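Local structure of 2-dehydropantoate 2-reductase (Geobacter metallireducens, 3HN2) at residues 73-78 with 87-92; 97-102 with 110-115; 13-18 with 42-47. The protein probably catalyses the NADPH-dependent reduction of ketopantoate (2-dehydropantoate) to pantoate in the pathway to pantothenate. All blocks are in the same frame, centred on the assembly; numbering follows the deposited sequence.

All three contacts are buried and rest on side chains, with no hydrogen bond across any. Only contact 1 has a less buried end, where Leu77 and Leu88 are partly exposed; every touching residue of contacts 2 and 3 is buried. Contacts 1 and 2 lie about 9 Å apart between centres. Their strands, 72-75 and 98-101, are neighbours in the large sheet, and their helices pack on the same face of it. Contact 3 is about 17 Å from contact 1, centre to centre. Its helix, 14-23, reaches the opposite face, where Tyr17 meets Leu74 and Leu102, and joins it to a separate three-stranded sheet. Contact 1 is purely aliphatic, contact 2 includes a threonine, contact 3 a tyrosine ring.

Contact 1 (73-78 with 87-92); sequences VLVGLK and ELIRPL
Val73, Val75 and Leu77 meet Leu88, Ile89 and Leu92 in a buried, wholly aliphatic contact. It lies between strand 72-75 of the large sheet, with the loop after it, and helix 85-89, with the 3-10 segment after it. Methyl groups do all the touching. Ile89 is the central residue and uses both branches. Its CD1 end lies 3.9 Å from Val75 CG2, with the two side chains crossing at about a right angle. Its CG2 branch lies 4.2 Å from Val73 CG1. CG1 of Ile89 is anti to the carbonyl carbon (chi1 -62°), and the chain then runs on nearly straight, which carries CD1 out to the strand. The other methyl of Val73 is also used: CG2 comes within 4.1 Å of Leu92 CD1, again at about a right angle. Val73 thus touches two residues, one with each branch.

Strand 72-75, helix 85-89 and strand 98-101 form a beta-alpha-beta unit of the Rossmann-type domain, and this contact packs the first strand against the helix. Leu92 lies in the 3-10 segment 90-92; its N bonds to Ile89 O at 2.8 Å.

Past the end of the strand, Leu77 continues the apolar row. Leu88 CD1 sits against both of its methyls, 4.0 Å from Leu77 CD1 and 4.1 Å from Leu77 CD2. This end is less buried than the valine end. Leu77 also touches Val8 of strand 5-8 and the glycines of a probable nucleotide-binding turn. Ile89 packs further on Phe116, and Leu92 on Ile67 of helix 64-67.

Contact 2 (97-102 with 110-115); sequences TQILTL and EALATL
Between 97-102 and 110-115 the backbones come nearest at Ile99 and Leu112, whose CA atoms lie 8.1 Å apart. Leu112 is the one helix residue of 110-115 that touches the strand. It does so through a single methyl, CD1, which rests against two strand residues at once. This methyl sits over the CB-OG1 side of Thr101, with Thr101 CB and Thr101 OG1 both 3.9 Å from Leu112 CD1. The touch is van der Waals contact only. The same CD1 lies 4.2 Å from Ile99 CG2. With chi1 of Leu112 at -65° the branch swings away from the carbonyl, and the side chain stretches toward the strand with CD1 in front. Ile99 and Thr101 are two apart on the strand and both point to the helix. Leu100 between them points away from the helix; its side chain touches Leu72 and Leu74 of the neighbouring strand.

This is the next beta-alpha-beta crossover of the Rossmann-type domain, running on to strand 121-129. The helix covers the same face as helix 85-89, and Leu112 touches Tyr85 and Ile89 of that helix as well as Ile121. Ile99 also touches Phe116, Val73 and Val75.

On the far side of the helix, Thr114 turns its hydroxyl back to the preceding turn, where Glu110 O takes two donors. Thr114 OG1 donates to Glu110 O at 2.7 Å. The C=O...O angle of this bond is 149°. Thr114 N reaches Glu110 O from the opposite face of the carbonyl plane, at 2.9 Å.

Contact 3 (13-18 with 42-47); sequences LGLYYG and NGLKVF
Tyr16 and Leu15, in the first turn of helix 14-23, pack against Val46 and Leu44 of strand 44-48. The helix follows the first strand of the Rossmann-type domain. Gly14 belongs to a GxGxxG pattern with Gly9 and Gly11, consistent with the glycine-rich turn that receives the dinucleotide in this fold. The contact lies beyond that turn and joins the helix to the small sheet of strands 53-55, 44-48 and 137-140.

The Tyr16 side chain leaves the helix alongside the strand rather than straight at it. CB is still 5.8 Å from Val46 CG1, and CG is not yet in contact. CG is anti to the backbone N (chi1 174°), and this turns the ring so that one edge reaches the strand. The edge atom CD1 makes the contact, 4.2 Å from Val46 CG1, which lies near the ring plane. The next atom along, CE1, is already moving off, at 4.6 Å from Val46 CG1. The tip runs past the valine, with Tyr16 OH 6.6 Å from Val46 CG1. On the other side of the ring, CD2 hangs 3.7 Å above the plane of the Tyr17 ring, displaced toward its rim. The ring as a whole stacks with that of His140. Val138 and Leu128 also touch this side chain. Strand 137-140 thus supplies two neighbours, and strand 121-129 of the large sheet supplies a third.

Two residues before Val46, Leu44 points to the helix as well. The strand enters here after helix 36-41, through Gly43 with its positive phi of 97°. Leu44 and Leu15 cross obliquely. Leu15 also touches Val138, and Leu44 touches Val58. They meet each other methyl to methyl, Leu15 CD2 lying 3.8 Å from Leu44 CD2.

Contact 1 (73-78 with 87-92)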
loop_
_atom_site.group_PDB
_atom_site.type_symbol
_atom_site.label_atom_id
_atom_site.label_comp_id
_atom_site.label_asym_id
_atom_site.label_seq_id
_atom_site.Cartn_x
_atom_site.Cartn_y
_atom_site.Cartn_z
ATOM N N VAL A 73 -9.220 -12.096 27.018
ATOM C CA VAL A 73 -7.792 -11.800 27.056
ATOM C C VAL A 73 -7.189 -11.715 25.650
ATOM O O VAL A 73 -7.174 -12.694 24.901
ATOM C CB VAL A 73 -6.991 -12.724 28.039
ATOM C CG1 VAL A 73 -7.490 -14.149 28.004
ATOM C CG2 VAL A 73 -5.484 -12.657 27.767
ATOM N N LEU A 74 -6.745 -10.512 25.293
ATOM C CA LEU A 74 -5.991 -10.272 24.062
ATOM C C LEU A 74 -4.550 -10.677 24.260
ATOM O O LEU A 74 -3.828 -10.037 25.023
ATOM C CB LEU A 74 -6.005 -8.791 23.709
ATOM C CG LEU A 74 -6.715 -8.289 22.462
ATOM C CD1 LEU A 74 -8.198 -8.161 22.730
ATOM C CD2 LEU A 74 -6.119 -6.944 22.090
ATOM N N VAL A 75 -4.135 -11.741 23.582
ATOM C CA VAL A 75 -2.740 -12.146 23.580
ATOM C C VAL A 75 -2.005 -11.433 22.426
ATOM O O VAL A 75 -2.345 -11.606 21.252
ATOM C CB VAL A 75 -2.594 -13.675 23.478
ATOM C CG1 VAL A 75 -1.149 -14.086 23.665
ATOM C CG2 VAL A 75 -3.466 -14.367 24.528
ATOM N N GLY A 76 -1.025 -10.605 22.783
ATOM C CA GLY A 76 -0.176 -9.919 21.815
ATOM C C GLY A 76 1.291 -10.249 22.023
ATOM O O GLY A 76 2.170 -9.499 21.584
ATOM N N LEU A 77 1.541 -11.374 22.698
ATOM C CA LEU A 77 2.888 -11.870 22.991
ATOM C C LEU A 77 3.688 -12.168 21.735
ATOM O O LEU A 77 3.131 -12.555 20.711
ATOM C CB LEU A 77 2.816 -13.165 23.806
ATOM C CG LEU A 77 2.640 -13.179 25.324
ATOM C CD1 LEU A 77 2.271 -14.584 25.767
ATOM C CD2 LEU A 77 3.893 -12.698 26.050
ATOM N N LYS A 78 4.999 -11.981 21.822
ATOM C CA LYS A 78 5.892 -12.493 20.800
ATOM C C LYS A 78 5.951 -14.008 20.962
ATOM O O LYS A 78 5.992 -14.514 22.086
ATOM C CB LYS A 78 7.271 -11.852 20.911
ATOM C CG LYS A 78 7.544 -10.785 19.856
ATOM C CD LYS A 78 6.703 -9.529 20.053
ATOM C CE LYS A 78 6.304 -8.909 18.716
ATOM N NZ LYS A 78 7.478 -8.521 17.878
ATOM N N GLU A 87 1.547 -19.903 32.725
ATOM C CA GLU A 87 1.722 -18.995 33.870
ATOM C C GLU A 87 1.028 -17.638 33.694
ATOM O O GLU A 87 0.476 -17.092 34.653
ATOM C CB GLU A 87 3.206 -18.812 34.238
ATOM C CG GLU A 87 4.104 -18.253 33.134
ATOM C CD GLU A 87 5.250 -17.400 33.669
ATOM O OE1 GLU A 87 6.392 -17.578 33.192
ATOM O OE2 GLU A 87 5.015 -16.550 34.559
ATOM N N LEU A 88 1.030 -17.124 32.464
ATOM C CA LEU A 88 0.537 -15.776 32.182
ATOM C C LEU A 88 -0.976 -15.667 31.991
ATOM O O LEU A 88 -1.551 -14.612 32.244
ATOM C CB LEU A 88 1.252 -15.187 30.959
ATOM C CG LEU A 88 2.743 -14.853 31.053
ATOM C CD1 LEU A 88 3.289 -14.599 29.667
ATOM C CD2 LEU A 88 3.001 -13.656 31.958
ATOM N N ILE A 89 -1.618 -16.744 31.543
ATOM C CA ILE A 89 -3.036 -16.686 31.172
ATOM C C ILE A 89 -3.981 -17.415 32.150
ATOM O O ILE A 89 -5.084 -16.930 32.403
ATOM C CB ILE A 89 -3.251 -17.097 29.674
ATOM C CG1 ILE A 89 -2.505 -16.124 28.751
ATOM C CG2 ILE A 89 -4.732 -17.109 29.282
ATOM C CD1 ILE A 89 -2.221 -16.663 27.362
ATOM N N ARG A 90 -3.540 -18.542 32.718
ATOM C CA ARG A 90 -4.352 -19.326 33.684
ATOM C C ARG A 90 -5.075 -18.555 34.812
ATOM O O ARG A 90 -6.257 -18.829 35.053
ATOM C CB ARG A 90 -3.574 -20.560 34.210
ATOM C CG ARG A 90 -3.884 -21.035 35.639
ATOM C CD ARG A 90 -5.087 -21.977 35.727
ATOM N NE ARG A 90 -4.730 -23.376 35.496
ATOM C CZ ARG A 90 -4.894 -24.019 34.342
ATOM N NH1 ARG A 90 -4.534 -25.292 34.240
ATOM N NH2 ARG A 90 -5.415 -23.400 33.288
ATOM N N PRO A 91 -4.399 -17.587 35.492
ATOM C CA PRO A 91 -5.145 -16.792 36.487
ATOM C C PRO A 91 -6.271 -15.902 35.932
ATOM O O PRO A 91 -7.150 -15.491 36.690
ATOM C CB PRO A 91 -4.059 -15.907 37.112
ATOM C CG PRO A 91 -2.776 -16.588 36.808
ATOM C CD PRO A 91 -2.978 -17.180 35.464
ATOM N N LEU A 92 -6.241 -15.616 34.630
ATOM C CA LEU A 92 -7.240 -14.764 33.985
ATOM C C LEU A 92 -8.458 -15.538 33.480
ATOM O O LEU A 92 -9.446 -14.938 33.055
ATOM C CB LEU A 92 -6.610 -14.001 32.815
ATOM C CG LEU A 92 -5.281 -13.283 33.054
ATOM C CD1 LEU A 92 -4.576 -13.000 31.737
ATOM C CD2 LEU A 92 -5.500 -12.002 33.837
#

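Contact 2 (97-102 with 110-115)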
loop_
_atom_site.group_PDB
_atom_site.type_symbol
_atom_site.label_atom_id
_atom_site.label_comp_id
_atom_site.label_asym_id
_atom_site.label_seq_id
_atom_site.Cartn_x
_atom_site.Cartn_y
_atom_site.Cartn_z
ATOM N N THR A 97 -14.574 -17.057 29.984
ATOM C CA THR A 97 -13.473 -16.244 29.473
ATOM C C THR A 97 -13.121 -16.753 28.084
ATOM O O THR A 97 -13.077 -17.964 27.853
ATOM C CB THR A 97 -12.208 -16.337 30.372
ATOM O OG1 THR A 97 -12.558 -16.074 31.734
ATOM C CG2 THR A 97 -11.119 -15.348 29.932
ATOM N N GLN A 98 -12.900 -15.825 27.162
ATOM C CA GLN A 98 -12.466 -16.180 25.821
ATOM C C GLN A 98 -11.130 -15.533 25.466
ATOM O O GLN A 98 -10.837 -14.411 25.881
ATOM C CB GLN A 98 -13.553 -15.880 24.789
ATOM C CG GLN A 98 -14.396 -14.656 25.080
ATOM C CD GLN A 98 -15.750 -14.716 24.404
ATOM O OE1 GLN A 98 -15.873 -15.178 23.268
ATOM N NE2 GLN A 98 -16.780 -14.249 25.102
ATOM N N ILE A 99 -10.318 -16.265 24.711
ATOM C CA ILE A 99 -8.933 -15.886 24.470
ATOM C C ILE A 99 -8.719 -15.492 23.005
ATOM O O ILE A 99 -8.969 -16.280 22.090
ATOM C CB ILE A 99 -7.969 -17.019 24.906
ATOM C CG1 ILE A 99 -8.294 -17.470 26.338
ATOM C CG2 ILE A 99 -6.527 -16.559 24.813
ATOM C CD1 ILE A 99 -7.806 -18.853 26.708
ATOM N N LEU A 100 -8.271 -14.258 22.796
ATOM C CA LEU A 100 -8.072 -13.720 21.453
ATOM C C LEU A 100 -6.590 -13.588 21.141
ATOM O O LEU A 100 -5.877 -12.812 21.780
ATOM C CB LEU A 100 -8.790 -12.371 21.301
ATOM C CG LEU A 100 -8.672 -11.494 20.044
ATOM C CD1 LEU A 100 -8.892 -12.276 18.773
ATOM C CD2 LEU A 100 -9.691 -10.373 20.125
ATOM N N THR A 101 -6.133 -14.357 20.159
ATOM C CA THR A 101 -4.737 -14.312 19.750
ATOM C C THR A 101 -4.533 -13.428 18.493
ATOM O O THR A 101 -5.246 -13.564 17.490
ATOM C CB THR A 101 -4.148 -15.745 19.633
ATOM O OG1 THR A 101 -2.726 -15.703 19.773
ATOM C CG2 THR A 101 -4.522 -16.425 18.337
ATOM N N LEU A 102 -3.586 -12.499 18.581
ATOM C CA LEU A 102 -3.306 -11.557 17.486
ATOM C C LEU A 102 -1.864 -11.639 17.004
ATOM O O LEU A 102 -1.428 -10.846 16.167
ATOM C CB LEU A 102 -3.603 -10.122 17.922
ATOM C CG LEU A 102 -5.038 -9.603 17.942
ATOM C CD1 LEU A 102 -5.069 -8.259 18.631
ATOM C CD2 LEU A 102 -5.595 -9.484 16.544
ATOM N N GLU A 110 -3.924 -23.164 18.242
ATOM C CA GLU A 110 -3.970 -24.572 18.615
ATOM C C GLU A 110 -3.311 -24.850 19.965
ATOM O O GLU A 110 -3.767 -25.723 20.708
ATOM C CB GLU A 110 -3.311 -25.427 17.522
ATOM C CG GLU A 110 -4.017 -25.394 16.159
ATOM C CD GLU A 110 -3.522 -24.282 15.216
ATOM O OE1 GLU A 110 -3.611 -24.467 13.982
ATOM O OE2 GLU A 110 -3.050 -23.226 15.693
ATOM N N ALA A 111 -2.240 -24.111 20.267
ATOM C CA ALA A 111 -1.512 -24.254 21.528
ATOM C C ALA A 111 -2.409 -23.879 22.696
ATOM O O ALA A 111 -2.568 -24.657 23.638
ATOM C CB ALA A 111 -0.262 -23.394 21.528
ATOM N N LEU A 112 -3.008 -22.693 22.593
ATOM C CA LEU A 112 -3.951 -22.161 23.569
ATOM C C LEU A 112 -5.214 -23.005 23.675
ATOM O O LEU A 112 -5.828 -23.069 24.743
ATOM C CB LEU A 112 -4.339 -20.730 23.189
ATOM C CG LEU A 112 -3.281 -19.625 23.195
ATOM C CD1 LEU A 112 -3.754 -18.437 22.360
ATOM C CD2 LEU A 112 -2.947 -19.189 24.614
ATOM N N ALA A 113 -5.602 -23.637 22.567
ATOM C CA ALA A 113 -6.756 -24.537 22.535
ATOM C C ALA A 113 -6.489 -25.828 23.303
ATOM O O ALA A 113 -7.361 -26.310 24.021
ATOM C CB ALA A 113 -7.158 -24.843 21.106
ATOM N N THR A 114 -5.280 -26.368 23.140
ATOM C CA THR A 114 -4.806 -27.527 23.895
ATOM C C THR A 114 -4.678 -27.173 25.376
ATOM O O THR A 114 -5.009 -27.979 26.252
ATOM C CB THR A 114 -3.429 -28.000 23.377
ATOM O OG1 THR A 114 -3.464 -28.106 21.951
ATOM C CG2 THR A 114 -3.053 -29.352 23.965
ATOM N N LEU A 115 -4.218 -25.953 25.639
ATOM C CA LEU A 115 -3.917 -25.517 26.988
ATOM C C LEU A 115 -5.167 -25.165 27.791
ATOM O O LEU A 115 -5.235 -25.465 28.982
ATOM C CB LEU A 115 -2.948 -24.337 26.954
ATOM C CG LEU A 115 -1.762 -24.466 27.910
ATOM C CD1 LEU A 115 -0.539 -23.788 27.329
ATOM C CD2 LEU A 115 -2.083 -23.927 29.300
#

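Contact 3 (13-18 with 42-47)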
loop_
_atom_site.group_PDB
_atom_site.type_symbol
_atom_site.label_atom_id
_atom_site.label_comp_id
_atom_site.label_asym_id
_atom_site.label_seq_id
_atom_site.Cartn_x
_atom_site.Cartn_y
_atom_site.Cartn_z
ATOM N N LEU A 13 1.664 -3.809 19.260
ATOM C CA LEU A 13 0.283 -4.029 18.844
ATOM C C LEU A 13 -0.683 -4.246 20.011
ATOM O O LEU A 13 -1.839 -3.823 19.945
ATOM C CB LEU A 13 0.188 -5.151 17.792
ATOM C CG LEU A 13 0.049 -6.647 18.074
ATOM C CD1 LEU A 13 -1.406 -7.048 18.283
ATOM C CD2 LEU A 13 0.628 -7.430 16.908
ATOM N N GLY A 14 -0.214 -4.910 21.063
ATOM C CA GLY A 14 -1.022 -5.144 22.253
ATOM C C GLY A 14 -1.354 -3.854 22.978
ATOM O O GLY A 14 -2.475 -3.676 23.471
ATOM N N LEU A 15 -0.375 -2.953 23.032
ATOM C CA LEU A 15 -0.565 -1.640 23.631
ATOM C C LEU A 15 -1.495 -0.784 22.785
ATOM O O LEU A 15 -2.441 -0.201 23.314
ATOM C CB LEU A 15 0.775 -0.931 23.838
ATOM C CG LEU A 15 1.685 -1.331 25.006
ATOM C CD1 LEU A 15 2.972 -0.532 24.958
ATOM C CD2 LEU A 15 1.007 -1.139 26.357
ATOM N N TYR A 16 -1.227 -0.736 21.478
ATOM C CA TYR A 16 -2.013 0.052 20.520
ATOM C C TYR A 16 -3.494 -0.298 20.527
ATOM O O TYR A 16 -4.339 0.590 20.608
ATOM C CB TYR A 16 -1.446 -0.096 19.105
ATOM C CG TYR A 16 -2.273 0.555 18.015
ATOM C CD1 TYR A 16 -2.363 1.945 17.910
ATOM C CD2 TYR A 16 -2.952 -0.219 17.075
ATOM C CE1 TYR A 16 -3.121 2.546 16.902
ATOM C CE2 TYR A 16 -3.705 0.371 16.059
ATOM C CZ TYR A 16 -3.782 1.752 15.978
ATOM O OH TYR A 16 -4.530 2.335 14.978
ATOM N N TYR A 17 -3.800 -1.588 20.448
ATOM C CA TYR A 17 -5.187 -2.041 20.457
ATOM C C TYR A 17 -5.858 -1.864 21.813
ATOM O O TYR A 17 -7.024 -1.483 21.881
ATOM C CB TYR A 17 -5.303 -3.487 19.968
ATOM C CG TYR A 17 -5.079 -3.639 18.481
ATOM C CD1 TYR A 17 -5.670 -2.762 17.569
ATOM C CD2 TYR A 17 -4.284 -4.666 17.983
ATOM C CE1 TYR A 17 -5.462 -2.900 16.199
ATOM C CE2 TYR A 17 -4.073 -4.817 16.620
ATOM C CZ TYR A 17 -4.665 -3.935 15.734
ATOM O OH TYR A 17 -4.450 -4.094 14.386
ATOM N N GLY A 18 -5.109 -2.114 22.881
ATOM C CA GLY A 18 -5.614 -1.925 24.240
ATOM C C GLY A 18 -5.894 -0.471 24.572
ATOM O O GLY A 18 -6.858 -0.167 25.282
ATOM N N ASN A 42 3.392 7.882 34.545
ATOM C CA ASN A 42 2.903 8.861 33.570
ATOM C C ASN A 42 1.670 8.449 32.767
ATOM O O ASN A 42 0.844 9.294 32.415
ATOM C CB ASN A 42 4.027 9.259 32.608
ATOM C CG ASN A 42 4.834 10.440 33.109
ATOM O OD1 ASN A 42 6.030 10.318 33.369
ATOM N ND2 ASN A 42 4.182 11.595 33.245
ATOM N N GLY A 43 1.551 7.156 32.482
ATOM C CA GLY A 43 0.578 6.664 31.509
ATOM C C GLY A 43 1.280 6.485 30.176
ATOM O O GLY A 43 2.464 6.813 30.046
ATOM N N LEU A 44 0.566 5.964 29.181
ATOM C CA LEU A 44 1.167 5.757 27.862
ATOM C C LEU A 44 0.681 6.752 26.807
ATOM O O LEU A 44 -0.479 7.170 26.810
ATOM C CB LEU A 44 1.027 4.300 27.391
ATOM C CG LEU A 44 -0.335 3.632 27.187
ATOM C CD1 LEU A 44 -0.741 3.655 25.728
ATOM C CD2 LEU A 44 -0.296 2.205 27.698
ATOM N N LYS A 45 1.595 7.126 25.916
ATOM C CA LYS A 45 1.306 8.055 24.832
ATOM C C LYS A 45 1.227 7.298 23.516
ATOM O O LYS A 45 2.144 6.553 23.167
ATOM C CB LYS A 45 2.392 9.131 24.733
ATOM C CG LYS A 45 2.652 9.904 26.016
ATOM C CD LYS A 45 3.316 11.236 25.708
ATOM C CE LYS A 45 3.220 12.191 26.884
ATOM N NZ LYS A 45 3.578 13.582 26.494
ATOM N N VAL A 46 0.129 7.482 22.789
ATOM C CA VAL A 46 -0.018 6.879 21.468
ATOM C C VAL A 46 0.128 7.950 20.399
ATOM O O VAL A 46 -0.637 8.911 20.357
ATOM C CB VAL A 46 -1.368 6.133 21.302
ATOM C CG1 VAL A 46 -1.531 5.602 19.883
ATOM C CG2 VAL A 46 -1.463 4.989 22.288
ATOM N N PHE A 47 1.133 7.781 19.551
ATOM C CA PHE A 47 1.327 8.653 18.407
ATOM C C PHE A 47 0.835 7.926 17.165
ATOM O O PHE A 47 1.256 6.807 16.887
ATOM C CB PHE A 47 2.797 9.064 18.277
ATOM C CG PHE A 47 3.360 9.688 19.524
ATOM C CD1 PHE A 47 4.181 8.954 20.373
ATOM C CD2 PHE A 47 3.055 11.004 19.860
ATOM C CE1 PHE A 47 4.696 9.525 21.535
ATOM C CE2 PHE A 47 3.568 11.584 21.019
ATOM C CZ PHE A 47 4.389 10.843 21.856
#